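Local coordinates for bifunctional protein PutA (Bdellovibrio bacteriovorus, PDB 5UR2) that probably oxidises proline to glutamate in two steps, joining a flavin-dependent proline dehydrogenase and an NAD-dependent L-glutamate gamma-semialdehyde dehydrogenase in one chain, at residues B[481-486]-B[573-577]; B[14-18]-B[440-444]; B[741-745]-B[960-966]; B[52-56]-B[72-77]. All coordinates share one frame; numbering follows the deposited sequence.

How the interactions relate
Along the chain, interaction 2 closes the widest loop: it brings the N-terminal helix 6-22 against helix 440-444, which comes after the last barrel strand, 400-406. Interaction 4, between helices 47-59 and 66-76, is nested inside that loop, its centre about 38 Å from that of interaction 2. Interaction 1 comes next, packing helix 476-491 on helix 572-583, and interaction 3 lies in the aldehyde dehydrogenase part, about 35 Å from interaction 1 between centres. Interactions 2 and 3 are the farthest apart, with centres about 68 Å from each other on opposite sides of the chain's centre. None touches another, so they are separate joints of a long bifunctional chain. Interactions 3 and 4 also meet the second subunit.

Interaction 1 of 4, residues B[481-486]-B[573-577]; sequences KMLKAL and FKLIA
The pair of helices 476-491 and 572-583 packs through Lys481, Met482 and Ala485 on one side and Phe573, Ile576 and Ala577 on the other, a helix-helix joint that joins helix 476-491 to helix 572-583 of the aldehyde dehydrogenase part. The short segments cross at -59°, and their axes come within 8.5 Å. Such closeness suits the two alanines at the crossing. The methyl of Ala485 rests on the opposing backbone, its CB 3.5 Å from Phe573 O, and the two methyls meet with Ala485 CB 4.1 Å from Ala577 CB.

At one end Phe573 lays its ring against the base of Lys481. The CB of Lys481 stands 3.6 Å from the ring centroid, almost exactly on the ring normal, which is a CH-pi contact over the face. Farther along the lysine, CD passes Phe573 CE2 at 3.7 Å, while the ammonium end leads away from the contact. Met482 works at the ring's edge instead. With CG anti to the backbone N (chi1 -170°) and the chain bent beyond, its sulfur reaches a Met-aromatic position 5.3 Å from the Phe573 ring centroid. That bend also sets SD 3.5 Å from Ile576 CG2 and CE 3.9 Å from Ala577 CB. Trp587 on helix 587-611 also touches Met482.

No hydrogen bond spans the segments, so close packing of carbon and sulfur holds them together; the flexible thioether fills the space between ring and branched side chain, and the lysine contributes its aliphatic part while keeping its charge at the surface.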
loop_
_atom_site.group_PDB
_atom_site.type_symbol
_atom_site.label_atom_id
_atom_site.label_comp_id
_atom_site.label_asym_id
_atom_site.label_seq_id
_atom_site.Cartn_x
_atom_site.Cartn_y
_atom_site.Cartn_z
ATOM N N LYS B 481 3.308 41.772 -9.350
ATOM C CA LYS B 481 3.375 40.749 -10.393
ATOM C C LYS B 481 1.986 40.293 -10.800
ATOM O O LYS B 481 1.740 40.007 -11.979
ATOM C CB LYS B 481 4.207 39.549 -9.921
ATOM C CG LYS B 481 5.695 39.864 -9.843
ATOM C CD LYS B 481 6.521 38.658 -9.405
ATOM C CE LYS B 481 7.999 39.028 -9.303
ATOM N NZ LYS B 481 8.399 39.356 -7.917
ATOM N N MET B 482 1.070 40.204 -9.831
ATOM C CA MET B 482 -0.299 39.802 -10.135
ATOM C C MET B 482 -0.972 40.835 -11.021
ATOM O O MET B 482 -1.600 40.491 -12.029
ATOM C CB MET B 482 -1.087 39.613 -8.838
ATOM C CG MET B 482 -2.427 38.965 -9.018
ATOM S SD MET B 482 -2.195 37.261 -9.601
ATOM C CE MET B 482 -2.737 37.426 -11.310
ATOM N N LEU B 483 -0.827 42.115 -10.667
ATOM C CA LEU B 483 -1.406 43.186 -11.473
ATOM C C LEU B 483 -0.729 43.261 -12.835
ATOM O O LEU B 483 -1.383 43.529 -13.848
ATOM C CB LEU B 483 -1.291 44.521 -10.725
ATOM C CG LEU B 483 -2.155 44.664 -9.462
ATOM C CD1 LEU B 483 -1.740 45.856 -8.579
ATOM C CD2 LEU B 483 -3.593 44.876 -9.904
ATOM N N LYS B 484 0.577 43.010 -12.884
ATOM C CA LYS B 484 1.253 42.964 -14.171
ATOM C C LYS B 484 0.723 41.812 -15.024
ATOM O O LYS B 484 0.426 41.995 -16.214
ATOM C CB LYS B 484 2.760 42.822 -13.947
ATOM C CG LYS B 484 3.581 42.779 -15.208
ATOM C CD LYS B 484 5.006 42.399 -14.887
ATOM C CE LYS B 484 5.738 41.934 -16.144
ATOM N NZ LYS B 484 7.170 41.613 -15.893
ATOM N N ALA B 485 0.562 40.622 -14.423
ATOM C CA ALA B 485 0.075 39.469 -15.175
ATOM C C ALA B 485 -1.356 39.683 -15.662
ATOM O O ALA B 485 -1.711 39.264 -16.773
ATOM C CB ALA B 485 0.156 38.198 -14.316
ATOM N N LEU B 486 -2.197 40.309 -14.836
ATOM C CA LEU B 486 -3.559 40.614 -15.266
ATOM C C LEU B 486 -3.559 41.592 -16.435
ATOM O O LEU B 486 -4.325 41.426 -17.392
ATOM C CB LEU B 486 -4.375 41.174 -14.096
ATOM C CG LEU B 486 -4.804 40.117 -13.069
ATOM C CD1 LEU B 486 -5.130 40.765 -11.739
ATOM C CD2 LEU B 486 -6.005 39.283 -13.565
ATOM N N PHE B 573 2.104 33.407 -11.931
ATOM C CA PHE B 573 1.237 34.576 -12.035
ATOM C C PHE B 573 0.452 34.582 -13.342
ATOM O O PHE B 573 -0.725 34.975 -13.366
ATOM C CB PHE B 573 2.068 35.855 -11.887
ATOM C CG PHE B 573 2.572 36.060 -10.494
ATOM C CD1 PHE B 573 1.758 36.626 -9.532
ATOM C CD2 PHE B 573 3.832 35.624 -10.129
ATOM C CE1 PHE B 573 2.201 36.780 -8.238
ATOM C CE2 PHE B 573 4.288 35.783 -8.835
ATOM C CZ PHE B 573 3.472 36.361 -7.884
ATOM N N LYS B 574 1.078 34.147 -14.439
ATOM C CA LYS B 574 0.362 34.087 -15.710
ATOM C C LYS B 574 -0.784 33.073 -15.633
ATOM O O LYS B 574 -1.873 33.299 -16.184
ATOM C CB LYS B 574 1.357 33.751 -16.830
ATOM C CG LYS B 574 0.825 33.888 -18.248
ATOM C CD LYS B 574 1.904 33.567 -19.291
ATOM C CE LYS B 574 1.387 33.757 -20.734
ATOM N NZ LYS B 574 0.429 32.690 -21.180
ATOM N N LEU B 575 -0.571 31.976 -14.898
ATOM C CA LEU B 575 -1.601 30.954 -14.738
ATOM C C LEU B 575 -2.738 31.447 -13.856
ATOM O O LEU B 575 -3.903 31.137 -14.118
ATOM C CB LEU B 575 -0.991 29.672 -14.166
ATOM C CG LEU B 575 0.021 28.995 -15.089
ATOM C CD1 LEU B 575 0.742 27.835 -14.405
ATOM C CD2 LEU B 575 -0.701 28.530 -16.351
ATOM N N ILE B 576 -2.427 32.204 -12.803
ATOM C CA ILE B 576 -3.490 32.784 -11.986
ATOM C C ILE B 576 -4.351 33.712 -12.825
ATOM O O ILE B 576 -5.586 33.614 -12.831
ATOM C CB ILE B 576 -2.911 33.527 -10.771
ATOM C CG1 ILE B 576 -2.293 32.541 -9.794
ATOM C CG2 ILE B 576 -3.997 34.351 -10.086
ATOM C CD1 ILE B 576 -1.541 33.211 -8.646
ATOM N N ALA B 577 -3.706 34.616 -13.560
ATOM C CA ALA B 577 -4.454 35.618 -14.309
ATOM C C ALA B 577 -5.453 34.967 -15.260
ATOM O O ALA B 577 -6.595 35.432 -15.375
ATOM C CB ALA B 577 -3.496 36.541 -15.067
#

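Interaction 2 of 4, residues B[14-18]-B[440-444]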
loop_
_atom_site.group_PDB
_atom_site.type_symbol
_atom_site.label_atom_id
_atom_site.label_comp_id
_atom_site.label_asym_id
_atom_site.label_seq_id
_atom_site.Cartn_x
_atom_site.Cartn_y
_atom_site.Cartn_z
ATOM N N GLY B 14 19.919 41.942 39.196
ATOM C CA GLY B 14 18.925 40.888 39.320
ATOM C C GLY B 14 18.949 40.220 40.683
ATOM O O GLY B 14 17.898 39.883 41.240
ATOM N N GLU B 15 20.145 40.051 41.256
ATOM C CA GLU B 15 20.245 39.464 42.587
ATOM C C GLU B 15 19.601 40.361 43.638
ATOM O O GLU B 15 18.942 39.865 44.560
ATOM C CB GLU B 15 21.709 39.191 42.935
ATOM C CG GLU B 15 22.326 38.041 42.144
ATOM C CD GLU B 15 23.811 37.863 42.432
ATOM O OE1 GLU B 15 24.384 38.726 43.123
ATOM O OE2 GLU B 15 24.401 36.860 41.972
ATOM N N GLU B 16 19.763 41.684 43.508
ATOM C CA GLU B 16 19.085 42.599 44.423
ATOM C C GLU B 16 17.575 42.477 44.309
ATOM O O GLU B 16 16.877 42.396 45.327
ATOM C CB GLU B 16 19.508 44.040 44.148
ATOM C CG GLU B 16 18.720 45.076 44.949
ATOM C CD GLU B 16 19.045 46.512 44.541
ATOM O OE1 GLU B 16 19.999 46.707 43.748
ATOM O OE2 GLU B 16 18.359 47.441 45.032
ATOM N N ILE B 17 17.058 42.412 43.076
ATOM C CA ILE B 17 15.614 42.338 42.865
ATOM C C ILE B 17 15.050 41.065 43.481
ATOM O O ILE B 17 14.021 41.094 44.166
ATOM C CB ILE B 17 15.290 42.440 41.359
ATOM C CG1 ILE B 17 15.595 43.853 40.846
ATOM C CG2 ILE B 17 13.856 42.008 41.070
ATOM C CD1 ILE B 17 15.508 43.979 39.333
ATOM N N LEU B 18 15.727 39.939 43.278
ATOM C CA LEU B 18 15.258 38.686 43.862
ATOM C C LEU B 18 15.392 38.686 45.385
ATOM O O LEU B 18 14.584 38.053 46.079
ATOM C CB LEU B 18 16.011 37.512 43.240
ATOM C CG LEU B 18 15.723 37.321 41.740
ATOM C CD1 LEU B 18 16.740 36.410 41.088
ATOM C CD2 LEU B 18 14.339 36.763 41.516
ATOM N N MET B 440 19.826 30.789 40.640
ATOM C CA MET B 440 19.858 32.216 40.352
ATOM C C MET B 440 20.810 32.532 39.211
ATOM O O MET B 440 20.557 33.446 38.415
ATOM C CB MET B 440 20.290 32.988 41.585
ATOM C CG MET B 440 20.015 34.462 41.511
ATOM S SD MET B 440 20.547 35.223 43.051
ATOM C CE MET B 440 19.141 36.206 43.513
ATOM N N ALA B 441 21.925 31.804 39.127
ATOM C CA ALA B 441 22.873 32.046 38.047
ATOM C C ALA B 441 22.259 31.715 36.691
ATOM O O ALA B 441 22.432 32.470 35.729
ATOM C CB ALA B 441 24.152 31.245 38.285
ATOM N N GLU B 442 21.514 30.610 36.603
ATOM C CA GLU B 442 20.839 30.275 35.356
ATOM C C GLU B 442 19.748 31.289 35.040
ATOM O O GLU B 442 19.556 31.655 33.880
ATOM C CB GLU B 442 20.261 28.861 35.424
ATOM N N LEU B 443 19.038 31.774 36.060
ATOM C CA LEU B 443 17.950 32.713 35.806
ATOM C C LEU B 443 18.450 34.059 35.304
ATOM O O LEU B 443 17.723 34.754 34.590
ATOM C CB LEU B 443 17.109 32.923 37.067
ATOM C CG LEU B 443 16.228 31.775 37.591
ATOM C CD1 LEU B 443 15.748 32.113 39.007
ATOM C CD2 LEU B 443 15.048 31.475 36.678
ATOM N N LEU B 444 19.657 34.463 35.685
ATOM C CA LEU B 444 20.143 35.804 35.393
ATOM C C LEU B 444 21.207 35.851 34.307
ATOM O O LEU B 444 21.751 36.931 34.051
ATOM C CB LEU B 444 20.700 36.447 36.666
ATOM C CG LEU B 444 19.700 36.683 37.794
ATOM C CD1 LEU B 444 20.418 37.373 38.929
ATOM C CD2 LEU B 444 18.528 37.538 37.320
#
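Leu18 and Met440 reach toward each other tip to tip where helix 6-22 of the PutA N-terminal region packs on the short helix 440-444, which comes after the last proline dehydrogenase barrel strand, 400-406. The segments are steeply inclined, their N-to-C directions 118° apart, and the axes stay 11.0 Å from each other, a gap that long side chains must bridge.

Met440 does so as an outstretched arm. Its CG lies anti to the backbone N (chi1 -165°) and the chain runs straight until chi3 turns the terminal methyl toward Leu18. There Met440 CE is 3.4 Å from both CB and CD1 of Leu18, tighter than ordinary van der Waals contact. The sulfur behind it is crossed at a slant by Glu15, whose CG lies 3.5 Å from Met440 SD. Glu15 offers its methylenes to the contact, as befits an acidic residue at the surface, whose carboxylate takes no part.

Leu444 enters beside Met440. Both methyls rest on Gly14, and each has a further partner: Leu444 CD1 lies 3.8 Å from Glu15 CG, and CD2 is 4.3 Å from Leu18 CD1. Gly14 suits this place because a beta carbon would collide with Leu444 CD2. Val357 of helix 357-369 touches both leucines, and the side chain of Leu444 is about 11 Å from the modified flavin. Against the glycine, Leu444 CD1 rests 3.7 Å from Gly14 C, and CD2 lies 3.9 Å from Gly14 CA.

Interaction 3 of 4, residues B[741-745]-B[960-966]; sequences KRCII and YLKQYME
Tyr960 meets Ile744 first: its CE1 lies 3.9 Å from Ile744 CG2, in the nucleotide-binding part of the aldehyde dehydrogenase fold. Gln963 follows, its CB 3.7 Å from Ile744 CD1. Its backbone carbonyl takes a hydrogen bond from Arg742, NH1 to O 3.0 Å and fairly straight at 161°, although the donor stands above the carbonyl plane. Its OE1 lies over one face of the guanidinium, toward the rim, with planes 16° apart; NE2 turns to Gly952 O, a weak hydrogen bond.

Tyr964 turns a ring face to Ile744, whose CD1 sits 3.6 Å from the Tyr964 centroid in a CH-pi contact. Its OH is hydrogen-bonded to Tyr960 OH at 2.7 Å, tying the ring ends together beside Ile744. Met965 O receives a second, more bent bond from Arg742 NH1 at 3.3 Å, in the guanidinium plane; the arginine's bend at chi3 (-67°) brings NH1 to both carbonyls. Glu966 lies near Arg742, but its salt bridge is to Arg632.

The side chain of Ile744 is about 7 Å from that of Glu746, the predicted active-site residue. One arginine nitrogen thus gathers two carbonyls while an aliphatic chain packs against tyrosines: polar and apolar grips side by side.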
loop_
_atom_site.group_PDB
_atom_site.type_symbol
_atom_site.label_atom_id
_atom_site.label_comp_id
_atom_site.label_asym_id
_atom_site.label_seq_id
_atom_site.Cartn_x
_atom_site.Cartn_y
_atom_site.Cartn_z
ATOM N N LYS B 741 -13.851 -1.339 -19.610
ATOM C CA LYS B 741 -13.565 0.050 -19.298
ATOM C C LYS B 741 -13.641 0.312 -17.797
ATOM O O LYS B 741 -14.465 -0.270 -17.081
ATOM C CB LYS B 741 -14.523 0.969 -20.062
ATOM C CG LYS B 741 -14.140 1.127 -21.549
ATOM C CD LYS B 741 -15.134 1.943 -22.352
ATOM C CE LYS B 741 -14.693 1.979 -23.826
ATOM N NZ LYS B 741 -15.644 2.666 -24.775
ATOM N N ARG B 742 -12.739 1.155 -17.309
ATOM C CA ARG B 742 -12.775 1.597 -15.928
ATOM C C ARG B 742 -13.149 3.068 -15.883
ATOM O O ARG B 742 -12.559 3.882 -16.605
ATOM C CB ARG B 742 -11.440 1.388 -15.232
ATOM C CG ARG B 742 -11.424 2.083 -13.863
ATOM C CD ARG B 742 -10.239 1.683 -13.044
ATOM N NE ARG B 742 -10.326 0.283 -12.660
ATOM C CZ ARG B 742 -9.267 -0.499 -12.486
ATOM N NH1 ARG B 742 -8.028 -0.010 -12.666
ATOM N NH2 ARG B 742 -9.451 -1.771 -12.144
ATOM N N CYS B 743 -14.114 3.405 -15.023
ATOM C CA CYS B 743 -14.534 4.787 -14.799
ATOM C C CYS B 743 -14.005 5.280 -13.460
ATOM O O CYS B 743 -14.163 4.601 -12.443
ATOM C CB CYS B 743 -16.051 4.912 -14.814
ATOM S SG CYS B 743 -16.783 4.568 -16.413
ATOM N N ILE B 744 -13.370 6.446 -13.466
ATOM C CA ILE B 744 -12.937 7.129 -12.257
ATOM C C ILE B 744 -13.767 8.406 -12.171
ATOM O O ILE B 744 -13.489 9.371 -12.891
ATOM C CB ILE B 744 -11.430 7.414 -12.282
ATOM C CG1 ILE B 744 -10.662 6.124 -12.583
ATOM C CG2 ILE B 744 -10.965 8.009 -10.944
ATOM C CD1 ILE B 744 -9.174 6.325 -12.913
ATOM N N ILE B 745 -14.777 8.430 -11.285
ATOM C CA ILE B 745 -15.888 9.381 -11.358
ATOM C C ILE B 745 -16.040 10.141 -10.039
ATOM O O ILE B 745 -16.113 9.523 -8.973
ATOM C CB ILE B 745 -17.217 8.668 -11.668
ATOM C CG1 ILE B 745 -17.137 7.869 -12.963
ATOM C CG2 ILE B 745 -18.341 9.685 -11.756
ATOM C CD1 ILE B 745 -17.072 8.713 -14.181
ATOM N N TYR B 960 -4.938 6.295 -5.324
ATOM C CA TYR B 960 -5.491 6.913 -6.531
ATOM C C TYR B 960 -4.765 6.468 -7.801
ATOM O O TYR B 960 -5.406 6.092 -8.791
ATOM C CB TYR B 960 -5.455 8.426 -6.416
ATOM C CG TYR B 960 -6.129 9.095 -7.580
ATOM C CD1 TYR B 960 -7.516 9.064 -7.707
ATOM C CD2 TYR B 960 -5.396 9.739 -8.550
ATOM C CE1 TYR B 960 -8.160 9.671 -8.769
ATOM C CE2 TYR B 960 -6.030 10.364 -9.627
ATOM C CZ TYR B 960 -7.413 10.319 -9.729
ATOM O OH TYR B 960 -8.053 10.912 -10.785
ATOM N N LEU B 961 -3.432 6.525 -7.797
ATOM C CA LEU B 961 -2.658 6.223 -8.998
ATOM C C LEU B 961 -2.908 4.801 -9.511
ATOM O O LEU B 961 -2.886 4.571 -10.732
ATOM C CB LEU B 961 -1.170 6.428 -8.713
ATOM C CG LEU B 961 -0.238 6.397 -9.917
ATOM C CD1 LEU B 961 -0.715 7.436 -10.944
ATOM C CD2 LEU B 961 1.207 6.649 -9.467
ATOM N N LYS B 962 -3.159 3.847 -8.606
ATOM C CA LYS B 962 -3.395 2.457 -8.999
ATOM C C LYS B 962 -4.647 2.278 -9.854
ATOM O O LYS B 962 -4.738 1.297 -10.610
ATOM C CB LYS B 962 -3.500 1.573 -7.753
ATOM C CG LYS B 962 -2.193 1.489 -6.940
ATOM C CD LYS B 962 -2.433 0.725 -5.652
ATOM C CE LYS B 962 -1.177 0.603 -4.843
ATOM N NZ LYS B 962 -1.372 -0.293 -3.674
ATOM N N GLN B 963 -5.615 3.187 -9.747
ATOM C CA GLN B 963 -6.815 3.109 -10.587
ATOM C C GLN B 963 -6.486 3.244 -12.070
ATOM O O GLN B 963 -7.290 2.837 -12.917
ATOM C CB GLN B 963 -7.805 4.203 -10.183
ATOM C CG GLN B 963 -8.482 4.002 -8.831
ATOM C CD GLN B 963 -9.560 2.943 -8.897
ATOM O OE1 GLN B 963 -9.298 1.761 -8.685
ATOM N NE2 GLN B 963 -10.774 3.356 -9.259
ATOM N N TYR B 964 -5.347 3.853 -12.396
ATOM C CA TYR B 964 -4.893 4.013 -13.768
ATOM C C TYR B 964 -3.994 2.869 -14.219
ATOM O O TYR B 964 -3.397 2.962 -15.295
ATOM C CB TYR B 964 -4.149 5.349 -13.921
ATOM C CG TYR B 964 -5.052 6.546 -13.713
ATOM C CD1 TYR B 964 -5.292 7.059 -12.439
ATOM C CD2 TYR B 964 -5.680 7.147 -14.794
ATOM C CE1 TYR B 964 -6.131 8.159 -12.254
ATOM C CE2 TYR B 964 -6.501 8.238 -14.630
ATOM C CZ TYR B 964 -6.726 8.743 -13.364
ATOM O OH TYR B 964 -7.564 9.827 -13.248
ATOM N N MET B 965 -3.912 1.787 -13.438
ATOM C CA MET B 965 -2.982 0.695 -13.690
ATOM C C MET B 965 -3.705 -0.631 -13.487
ATOM O O MET B 965 -4.856 -0.669 -13.047
ATOM C CB MET B 965 -1.730 0.806 -12.786
ATOM C CG MET B 965 -0.952 2.081 -13.061
ATOM S SD MET B 965 0.639 2.234 -12.207
ATOM C CE MET B 965 0.129 2.049 -10.513
ATOM N N GLU B 966 -3.034 -1.720 -13.880
ATOM C CA GLU B 966 -3.428 -3.090 -13.612
ATOM C C GLU B 966 -2.380 -3.755 -12.733
ATOM O O GLU B 966 -1.179 -3.632 -13.003
ATOM C CB GLU B 966 -3.588 -3.930 -14.903
ATOM C CG GLU B 966 -4.790 -3.602 -15.761
ATOM C CD GLU B 966 -6.077 -3.988 -15.106
ATOM O OE1 GLU B 966 -6.091 -5.025 -14.390
ATOM O OE2 GLU B 966 -7.075 -3.250 -15.297
#

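Interaction 4 of 4, residues B[52-56]-B[72-77]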
loop_
_atom_site.group_PDB
_atom_site.type_symbol
_atom_site.label_atom_id
_atom_site.label_comp_id
_atom_site.label_asym_id
_atom_site.label_seq_id
_atom_site.Cartn_x
_atom_site.Cartn_y
_atom_site.Cartn_z
ATOM N N ASN B 52 -6.801 18.400 28.057
ATOM C CA ASN B 52 -8.203 18.301 28.445
ATOM C C ASN B 52 -8.613 19.427 29.390
ATOM O O ASN B 52 -9.723 19.959 29.277
ATOM C CB ASN B 52 -8.479 16.938 29.079
ATOM C CG ASN B 52 -8.393 15.804 28.077
ATOM O OD1 ASN B 52 -8.500 16.015 26.867
ATOM N ND2 ASN B 52 -8.205 14.589 28.575
ATOM N N MET B 53 -7.749 19.801 30.333
ATOM C CA MET B 53 -8.144 20.846 31.274
ATOM C C MET B 53 -8.265 22.191 30.569
ATOM O O MET B 53 -9.197 22.957 30.845
ATOM C CB MET B 53 -7.179 20.909 32.461
ATOM C CG MET B 53 -7.521 22.004 33.488
ATOM S SD MET B 53 -9.180 21.913 34.247
ATOM C CE MET B 53 -9.086 20.348 35.114
ATOM N N PHE B 54 -7.340 22.498 29.653
ATOM C CA PHE B 54 -7.409 23.782 28.956
ATOM C C PHE B 54 -8.592 23.840 27.988
ATOM O O PHE B 54 -9.213 24.897 27.829
ATOM C CB PHE B 54 -6.108 24.060 28.193
ATOM C CG PHE B 54 -4.907 24.329 29.072
ATOM C CD1 PHE B 54 -4.965 24.170 30.450
ATOM C CD2 PHE B 54 -3.720 24.777 28.509
ATOM C CE1 PHE B 54 -3.852 24.420 31.244
ATOM C CE2 PHE B 54 -2.603 25.039 29.301
ATOM C CZ PHE B 54 -2.666 24.860 30.662
ATOM N N ARG B 55 -8.914 22.722 27.327
ATOM C CA ARG B 55 -10.083 22.681 26.455
ATOM C C ARG B 55 -11.368 22.796 27.256
ATOM O O ARG B 55 -12.307 23.495 26.848
ATOM C CB ARG B 55 -10.092 21.385 25.648
ATOM C CG ARG B 55 -9.037 21.342 24.558
ATOM C CD ARG B 55 -9.107 20.055 23.760
ATOM N NE ARG B 55 -8.271 20.141 22.566
ATOM C CZ ARG B 55 -8.061 19.129 21.737
ATOM N NH1 ARG B 55 -8.628 17.957 21.985
ATOM N NH2 ARG B 55 -7.280 19.284 20.674
ATOM N N PHE B 56 -11.429 22.118 28.399
ATOM C CA PHE B 56 -12.608 22.232 29.247
ATOM C C PHE B 56 -12.811 23.674 29.681
ATOM O O PHE B 56 -13.912 24.223 29.565
ATOM C CB PHE B 56 -12.473 21.342 30.477
ATOM C CG PHE B 56 -13.660 21.412 31.380
ATOM C CD1 PHE B 56 -14.778 20.642 31.116
ATOM C CD2 PHE B 56 -13.693 22.291 32.452
ATOM C CE1 PHE B 56 -15.890 20.709 31.928
ATOM C CE2 PHE B 56 -14.807 22.370 33.262
ATOM C CZ PHE B 56 -15.909 21.580 33.002
ATOM N N HIS B 72 -19.935 17.446 29.959
ATOM C CA HIS B 72 -18.617 17.795 29.430
ATOM C C HIS B 72 -17.515 17.354 30.380
ATOM O O HIS B 72 -16.455 16.885 29.944
ATOM C CB HIS B 72 -18.517 19.301 29.166
ATOM C CG HIS B 72 -19.186 19.737 27.901
ATOM N ND1 HIS B 72 -20.547 19.906 27.800
ATOM C CD2 HIS B 72 -18.681 20.028 26.679
ATOM C CE1 HIS B 72 -20.852 20.301 26.579
ATOM N NE2 HIS B 72 -19.737 20.384 25.878
ATOM N N LEU B 73 -17.757 17.487 31.685
ATOM C CA LEU B 73 -16.766 17.076 32.670
ATOM C C LEU B 73 -16.450 15.590 32.538
ATOM O O LEU B 73 -15.279 15.199 32.434
ATOM C CB LEU B 73 -17.272 17.417 34.071
ATOM C CG LEU B 73 -16.221 17.605 35.161
ATOM C CD1 LEU B 73 -15.265 18.699 34.774
ATOM C CD2 LEU B 73 -16.893 17.941 36.477
ATOM N N LYS B 74 -17.493 14.749 32.500
ATOM C CA LYS B 74 -17.283 13.311 32.359
ATOM C C LYS B 74 -16.530 12.993 31.073
ATOM O O LYS B 74 -15.610 12.165 31.069
ATOM C CB LYS B 74 -18.629 12.579 32.398
ATOM N N GLU B 75 -16.889 13.661 29.972
ATOM C CA GLU B 75 -16.260 13.363 28.687
ATOM C C GLU B 75 -14.803 13.799 28.659
ATOM O O GLU B 75 -13.959 13.117 28.064
ATOM C CB GLU B 75 -17.027 14.036 27.554
ATOM C CG GLU B 75 -18.453 13.539 27.398
ATOM C CD GLU B 75 -19.166 14.254 26.275
ATOM O OE1 GLU B 75 -18.468 14.805 25.391
ATOM O OE2 GLU B 75 -20.412 14.280 26.279
ATOM N N TYR B 76 -14.484 14.938 29.276
ATOM C CA TYR B 76 -13.103 15.411 29.240
ATOM C C TYR B 76 -12.223 14.673 30.242
ATOM O O TYR B 76 -11.014 14.541 30.011
ATOM C CB TYR B 76 -13.037 16.919 29.499
ATOM C CG TYR B 76 -13.237 17.796 28.269
ATOM C CD1 TYR B 76 -12.246 17.910 27.308
ATOM C CD2 TYR B 76 -14.409 18.518 28.082
ATOM C CE1 TYR B 76 -12.418 18.711 26.178
ATOM C CE2 TYR B 76 -14.589 19.327 26.958
ATOM C CZ TYR B 76 -13.587 19.417 26.012
ATOM O OH TYR B 76 -13.739 20.211 24.900
ATOM N N PHE B 77 -12.800 14.188 31.343
ATOM C CA PHE B 77 -12.056 13.442 32.363
ATOM C C PHE B 77 -12.748 12.129 32.743
ATOM O O PHE B 77 -12.311 11.039 32.365
ATOM C CB PHE B 77 -11.873 14.306 33.606
ATOM C CG PHE B 77 -11.494 15.736 33.300
ATOM C CD1 PHE B 77 -10.178 16.079 33.004
ATOM C CD2 PHE B 77 -12.458 16.739 33.309
ATOM C CE1 PHE B 77 -9.833 17.397 32.725
ATOM C CE2 PHE B 77 -12.120 18.045 33.029
ATOM C CZ PHE B 77 -10.802 18.376 32.734
#
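The Phe56 ring carries two neighbours on the same face: Leu73 CD1, in a CH-pi contact 3.8 Å from the ring centroid, and Phe77 CE2, which lies 4.1 Å from Phe56 CG. At its edge, in the ring plane, comes Tyr76, with CD2 3.7 Å from Phe56 CD1. The planes of Phe56 and Tyr76 are nearly perpendicular, at 83°, while Phe77 is tilted by 59° to Phe56. Over one face of Tyr76 lie the backbone N and CB of Phe56, and one face of Phe77 is covered by the CB of its own neighbour Tyr76. Phe56 reaches this place because its CG is anti to the backbone N (chi1 -180°).

These rings form an aromatic cluster between helices 47-59 and 66-76, an antiparallel helix pair of the PutA N-terminal region joined by a short loop, with segment axes 10.4 Å apart at their closest. Large flat side chains suit this distance, since each is long enough to span it and still packs closely on its neighbours. Met53 comes obliquely against Phe77: its chain, bent twice, carries Met53 CE to 3.5 Å from Phe77 CZ, with the sulfur in an oblique Met-aromatic position.

Arg55 lends its aliphatic base, CB 3.6 Å from Tyr76 CE1, and sends NH2 on to Thr974 O of the second subunit. Tyr76 OH is hydrogen-bonded to Arg976 NH1 of that subunit, and His72 NE2 to Asp758 within its own chain.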